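Side-chain contacts in transcriptional regulator (Pseudomonas aeruginosa, PDB 3E7Q), which probably binds cis-regulatory DNA as a transcriptional repressor of the TetR family, through an N-terminal helix-turn-helix domain: residues D156-A159 with E160-A163; G178-P181 with A182-T185; E11-Q14 with R15-L18. All blocks are in the same frame, centred on the assembly; numbering follows the deposited sequence.

Interaction 1 of 3, residues D156-A159 with E160-A163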
loop_
_atom_site.group_PDB
_atom_site.type_symbol
_atom_site.label_atom_id
_atom_site.label_comp_id
_atom_site.label_asym_id
_atom_site.label_seq_id
_atom_site.Cartn_x
_atom_site.Cartn_y
_atom_site.Cartn_z
ATOM N N ASP B 156 -24.456 17.101 9.359
ATOM C CA ASP B 156 -23.578 16.242 10.209
ATOM C C ASP B 156 -22.683 15.385 9.378
ATOM O O ASP B 156 -23.009 14.276 9.002
ATOM C CB ASP B 156 -24.291 15.336 11.178
ATOM C CG ASP B 156 -25.477 14.691 10.578
ATOM O OD1 ASP B 156 -26.446 15.442 10.285
ATOM O OD2 ASP B 156 -25.455 13.440 10.457
ATOM N N PHE B 157 -21.537 15.965 9.127
ATOM C CA PHE B 157 -20.578 15.417 8.298
ATOM C C PHE B 157 -19.630 14.728 9.259
ATOM O O PHE B 157 -19.202 15.323 10.238
ATOM C CB PHE B 157 -19.883 16.552 7.552
ATOM C CG PHE B 157 -18.887 16.069 6.571
ATOM C CD1 PHE B 157 -19.255 15.123 5.608
ATOM C CD2 PHE B 157 -17.587 16.479 6.637
ATOM C CE1 PHE B 157 -18.336 14.660 4.699
ATOM C CE2 PHE B 157 -16.698 16.039 5.703
ATOM C CZ PHE B 157 -17.091 15.139 4.745
ATOM N N ASP B 158 -19.303 13.478 8.953
ATOM C CA ASP B 158 -18.284 12.736 9.687
ATOM C C ASP B 158 -17.039 12.951 8.870
ATOM O O ASP B 158 -16.727 12.177 7.957
ATOM C CB ASP B 158 -18.710 11.281 9.840
ATOM C CG ASP B 158 -17.719 10.422 10.631
ATOM O OD1 ASP B 158 -16.606 10.828 10.994
ATOM O OD2 ASP B 158 -18.082 9.261 10.845
ATOM N N ALA B 159 -16.375 14.070 9.202
ATOM C CA ALA B 159 -15.114 14.479 8.653
ATOM C C ALA B 159 -14.014 13.486 8.979
ATOM O O ALA B 159 -13.103 13.344 8.193
ATOM C CB ALA B 159 -14.744 15.973 9.104
ATOM N N GLU B 160 -14.127 12.743 10.084
ATOM C CA GLU B 160 -13.157 11.682 10.438
ATOM C C GLU B 160 -13.177 10.504 9.448
ATOM O O GLU B 160 -12.122 10.055 8.947
ATOM C CB GLU B 160 -13.426 11.175 11.867
ATOM C CG GLU B 160 -13.234 12.211 12.987
ATOM C CD GLU B 160 -13.701 11.693 14.371
ATOM O OE1 GLU B 160 -13.523 10.470 14.651
ATOM O OE2 GLU B 160 -14.251 12.486 15.205
ATOM N N LEU B 161 -14.384 10.038 9.118
ATOM C CA LEU B 161 -14.548 8.990 8.167
ATOM C C LEU B 161 -14.203 9.415 6.775
ATOM O O LEU B 161 -13.517 8.654 6.078
ATOM C CB LEU B 161 -15.942 8.381 8.251
ATOM C CG LEU B 161 -16.125 6.996 7.622
ATOM C CD1 LEU B 161 -15.336 5.884 8.392
ATOM C CD2 LEU B 161 -17.583 6.739 7.509
ATOM N N ALA B 162 -14.604 10.651 6.409
ATOM C CA ALA B 162 -14.205 11.294 5.157
ATOM C C ALA B 162 -12.684 11.360 5.023
ATOM O O ALA B 162 -12.128 11.111 3.960
ATOM C CB ALA B 162 -14.869 12.689 5.033
ATOM N N ALA B 163 -11.996 11.693 6.104
ATOM C CA ALA B 163 -10.538 11.792 6.074
ATOM C C ALA B 163 -9.874 10.389 5.890
ATOM O O ALA B 163 -8.892 10.262 5.209
ATOM C CB ALA B 163 -10.016 12.545 7.307
#

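Interaction 2 of 3, residues G178-P181 with A182-T185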
loop_
_atom_site.group_PDB
_atom_site.type_symbol
_atom_site.label_atom_id
_atom_site.label_comp_id
_atom_site.label_asym_id
_atom_site.label_seq_id
_atom_site.Cartn_x
_atom_site.Cartn_y
_atom_site.Cartn_z
ATOM N N GLY B 178 4.253 4.239 -7.632
ATOM C CA GLY B 178 5.526 3.600 -7.382
ATOM C C GLY B 178 5.637 2.182 -7.930
ATOM O O GLY B 178 6.657 1.811 -8.465
ATOM N N LEU B 179 4.601 1.377 -7.823
ATOM C CA LEU B 179 4.665 0.017 -8.411
ATOM C C LEU B 179 4.709 0.005 -9.969
ATOM O O LEU B 179 5.352 -0.879 -10.596
ATOM C CB LEU B 179 3.531 -0.844 -7.916
ATOM C CG LEU B 179 3.613 -1.197 -6.432
ATOM C CD1 LEU B 179 2.298 -1.791 -5.974
ATOM C CD2 LEU B 179 4.752 -2.126 -6.183
ATOM N N ASN B 180 4.025 0.963 -10.580
ATOM C CA ASN B 180 4.103 1.158 -12.015
ATOM C C ASN B 180 3.858 2.631 -12.374
ATOM O O ASN B 180 2.706 3.053 -12.482
ATOM C CB ASN B 180 3.113 0.251 -12.758
ATOM C CG ASN B 180 3.363 0.232 -14.301
ATOM O OD1 ASN B 180 4.030 1.112 -14.868
ATOM N ND2 ASN B 180 2.795 -0.758 -14.963
ATOM N N PRO B 181 4.945 3.414 -12.544
ATOM C CA PRO B 181 4.782 4.846 -12.843
ATOM C C PRO B 181 4.047 5.108 -14.143
ATOM O O PRO B 181 3.642 6.228 -14.352
ATOM C CB PRO B 181 6.214 5.367 -12.948
ATOM C CG PRO B 181 7.062 4.131 -13.168
ATOM C CD PRO B 181 6.366 3.011 -12.465
ATOM N N ALA B 182 3.870 4.099 -15.003
ATOM C CA ALA B 182 3.150 4.323 -16.257
ATOM C C ALA B 182 1.633 4.291 -16.137
ATOM O O ALA B 182 0.959 4.662 -17.045
ATOM C CB ALA B 182 3.633 3.310 -17.363
ATOM N N THR B 183 1.076 3.821 -15.048
ATOM C CA THR B 183 -0.376 3.586 -15.026
ATOM C C THR B 183 -1.167 4.902 -15.239
ATOM O O THR B 183 -2.134 4.946 -16.013
ATOM C CB THR B 183 -0.770 2.920 -13.709
ATOM O OG1 THR B 183 0.038 1.736 -13.506
ATOM C CG2 THR B 183 -2.291 2.581 -13.657
ATOM N N PHE B 184 -0.730 5.977 -14.574
ATOM C CA PHE B 184 -1.401 7.242 -14.676
ATOM C C PHE B 184 -0.374 8.290 -14.302
ATOM O O PHE B 184 0.552 7.982 -13.550
ATOM C CB PHE B 184 -2.613 7.275 -13.744
ATOM C CG PHE B 184 -2.265 7.192 -12.306
ATOM C CD1 PHE B 184 -1.959 8.345 -11.592
ATOM C CD2 PHE B 184 -2.289 5.958 -11.636
ATOM C CE1 PHE B 184 -1.602 8.267 -10.240
ATOM C CE2 PHE B 184 -1.962 5.878 -10.291
ATOM C CZ PHE B 184 -1.599 7.030 -9.598
ATOM N N THR B 185 -0.522 9.498 -14.840
ATOM C CA THR B 185 0.406 10.606 -14.596
ATOM C C THR B 185 0.147 11.277 -13.233
ATOM O O THR B 185 -0.915 11.170 -12.689
ATOM C CB THR B 185 0.261 11.700 -15.663
ATOM O OG1 THR B 185 -1.065 12.192 -15.621
ATOM C CG2 THR B 185 0.546 11.197 -17.105
HETATM O O HOH W 1 1.269 5.298 -12.066
#

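Interaction 3 of 3, residues E11-Q14 with R15-L18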
loop_
_atom_site.group_PDB
_atom_site.type_symbol
_atom_site.label_atom_id
_atom_site.label_comp_id
_atom_site.label_asym_id
_atom_site.label_seq_id
_atom_site.Cartn_x
_atom_site.Cartn_y
_atom_site.Cartn_z
ATOM N N GLU B 11 28.390 16.785 14.530
ATOM C CA GLU B 11 27.540 16.895 15.725
ATOM C C GLU B 11 26.636 15.658 15.825
ATOM O O GLU B 11 26.431 14.980 14.821
ATOM C CB GLU B 11 26.668 18.156 15.643
ATOM C CG GLU B 11 26.638 19.017 16.890
ATOM C CD GLU B 11 27.992 19.641 17.213
ATOM O OE1 GLU B 11 28.917 18.911 17.637
ATOM O OE2 GLU B 11 28.127 20.876 17.058
ATOM N N PRO B 12 26.107 15.351 17.035
ATOM C CA PRO B 12 25.192 14.208 17.201
ATOM C C PRO B 12 23.934 14.198 16.320
ATOM O O PRO B 12 23.470 13.113 15.922
ATOM C CB PRO B 12 24.827 14.267 18.691
ATOM C CG PRO B 12 26.024 14.944 19.335
ATOM C CD PRO B 12 26.405 15.996 18.333
ATOM N N GLU B 13 23.402 15.384 16.020
ATOM C CA GLU B 13 22.260 15.520 15.107
ATOM C C GLU B 13 22.648 15.256 13.640
ATOM O O GLU B 13 21.811 14.800 12.845
ATOM C CB GLU B 13 21.608 16.904 15.253
ATOM C CG GLU B 13 20.416 16.938 16.228
ATOM C CD GLU B 13 19.073 16.648 15.545
ATOM O OE1 GLU B 13 19.033 15.770 14.644
ATOM O OE2 GLU B 13 18.058 17.297 15.911
ATOM N N GLN B 14 23.910 15.521 13.297
ATOM C CA GLN B 14 24.427 15.300 11.936
ATOM C C GLN B 14 24.892 13.840 11.693
ATOM O O GLN B 14 25.030 13.384 10.547
ATOM C CB GLN B 14 25.565 16.283 11.652
ATOM C CG GLN B 14 25.158 17.743 11.877
ATOM C CD GLN B 14 26.254 18.734 11.557
ATOM O OE1 GLN B 14 27.457 18.446 11.698
ATOM N NE2 GLN B 14 25.846 19.935 11.145
ATOM N N ARG B 15 25.130 13.124 12.784
ATOM C CA ARG B 15 25.484 11.723 12.731
ATOM C C ARG B 15 24.210 10.899 12.833
ATOM O O ARG B 15 24.195 9.763 12.402
ATOM C CB ARG B 15 26.389 11.345 13.900
ATOM C CG ARG B 15 27.705 12.130 14.039
ATOM C CD ARG B 15 28.522 11.615 15.235
ATOM N NE ARG B 15 27.886 11.859 16.539
ATOM C CZ ARG B 15 27.031 11.040 17.175
ATOM N NH1 ARG B 15 26.640 9.878 16.649
ATOM N NH2 ARG B 15 26.540 11.401 18.364
ATOM N N LYS B 16 23.183 11.461 13.477
ATOM C CA LYS B 16 21.823 10.904 13.453
ATOM C C LYS B 16 21.340 10.894 12.003
ATOM O O LYS B 16 20.916 9.862 11.496
ATOM C CB LYS B 16 20.873 11.721 14.349
ATOM C CG LYS B 16 19.396 11.181 14.425
ATOM C CD LYS B 16 18.400 12.290 14.882
ATOM C CE LYS B 16 18.680 12.729 16.344
ATOM N NZ LYS B 16 18.039 14.027 16.743
ATOM N N ALA B 17 21.466 12.023 11.331
ATOM C CA ALA B 17 21.120 12.123 9.923
ATOM C C ALA B 17 21.784 11.032 9.076
ATOM O O ALA B 17 21.165 10.431 8.205
ATOM C CB ALA B 17 21.536 13.503 9.396
ATOM N N LEU B 18 23.074 10.823 9.332
ATOM C CA LEU B 18 23.912 9.904 8.581
ATOM C C LEU B 18 23.419 8.492 8.822
ATOM O O LEU B 18 23.179 7.756 7.876
ATOM C CB LEU B 18 25.365 10.076 9.030
ATOM C CG LEU B 18 26.453 9.220 8.390
ATOM C CD1 LEU B 18 26.462 9.364 6.867
ATOM C CD2 LEU B 18 27.823 9.621 8.999
#

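Interaction 1 of 3, residues D156-A159 with E160-A163
D158, the N-cap residue of helix 159-179 in the TetR-type C-terminal domain, accepts from L161 N through its carboxylate. Amide groups in a first helical turn have no earlier carbonyl to bond, and a short aspartate suits the place because its carboxylate can fold back to supply an acceptor. Here L161 N donates to D158 OD1 at 3.0 Å and 159°, arriving from above the carboxylate plane. CG lies anti to the backbone N (chi1 -179°), which swings the carboxylate alongside its own carbonyl and toward the helix start; D158 OD2 then rests 3.5 Å from L161 CB. The negative charge would also probably interact favourably with the helix dipole. From A162 onward the ordinary pattern takes over: A162 N donates to D158 O at 3.0 Å and A163 N to A159 O at 2.9 Å. The side chains of A159 and E160 both touch R146 of helix 124-152; A159 is buried, and the charged E160 lies at the surface. A162, small enough to come close, meets the far end of the F157 ring, which also packs edge-to-face with W154. The ring tip makes the apolar contact, F157 CZ lying 3.3 Å from A162 CB.

Interaction 2 of 3, residues G178-P181 with A182-T185
A182 and T183 both bond back to N180, in an Asx turn that overlaps a type I beta turn, N180 to T183, after the C-terminal end of helix 159-179. Asparagine suits the first position because its short amide can reach the backbone N two residues on, and P181 fits the second, where its ring restricts phi. A182 comes first: its N donates to N180 OD1 at 3.0 Å and 149°, from above the amide plane, and A182 CB lies 3.3 Å from the same oxygen. The N180 CG is placed anti to the backbone N (chi1 -169°), which carries OD1 over toward this amide; ND2 makes a weak bond to D131 of the second subunit. T183 closes the turn, T183 N donating to N180 O at 3.1 Å and nearly straight, 175°. T183 OG1 lies 3.5 Å from N180 CB and is hydrogen-bonded to E176, a partner that a short hydroxyl side chain can reach. F184 is buried, its ring packing on L173 and on I164 of the second subunit; one water donates to N180 O at 2.7 Å and accepts from F184 N at 3.3 Å. T185 caps helix 186-204 with its side chain, while, as in a capping box, T185 N is bonded to Q188 OE1.

Interaction 3 of 3, residues E11-Q14 with R15-L18
E13 and K16 join in a salt bridge one helical turn apart, E13 OE1 lying 2.9 Å from K16 NZ. The two chains run side by side and point the same way; E13 bends at chi2 (-90°), which brings its carboxylate round to the ammonium group. Long, flexible charged side chains suit a contact at the surface. The packing contact is made by R15, whose guanidinium crosses P12 at a slant and presents one face to it: R15 NH2 is 3.3 Å from P12 CA and 3.4 Å from P12 CB. R15 CG lies 3.2 Å from E11 O; R15 also touches F7 of helix 4-8. Among the backbone bonds, K16 N to P12 O and A17 N to E13 O are sound, whereas R15 N to E11 O and L18 N to Q14 O are weak. Proline suits the first turn because it has no N-H to satisfy there. Q14, CG beside its backbone N (chi1 -55°) and extended beyond, brings OE1 to E11 N. With E11 as N-cap residue, only the N3-to-N-cap half of a capping box is seen, a weak 3.4 Å bond from E11 N to Q14 OE1. It marks the start of helix 12-34, the first long helix of the N-terminal part, ahead of the predicted helix-turn-helix.

How the interactions relate
From the N terminus, interaction 3 comes first, in the opening turns of helix 12-34, near helix 4-8. Much further along, interaction 1 begins helix 159-179 after the loop that follows helix 124-152, and interaction 2 closes the turn leading from that helix to helix 186-204. The three lie in series; none crosses or encloses another, and each is local, within eight consecutive residues, and closes no long loop. Interactions 1 and 2 therefore bracket the same helix of the C-terminal domain, their centres 29 Å apart, and both touch the second subunit. Interaction 3 stands apart, its centre 41 Å from that of interaction 1, on the opposite side of the chain's centre.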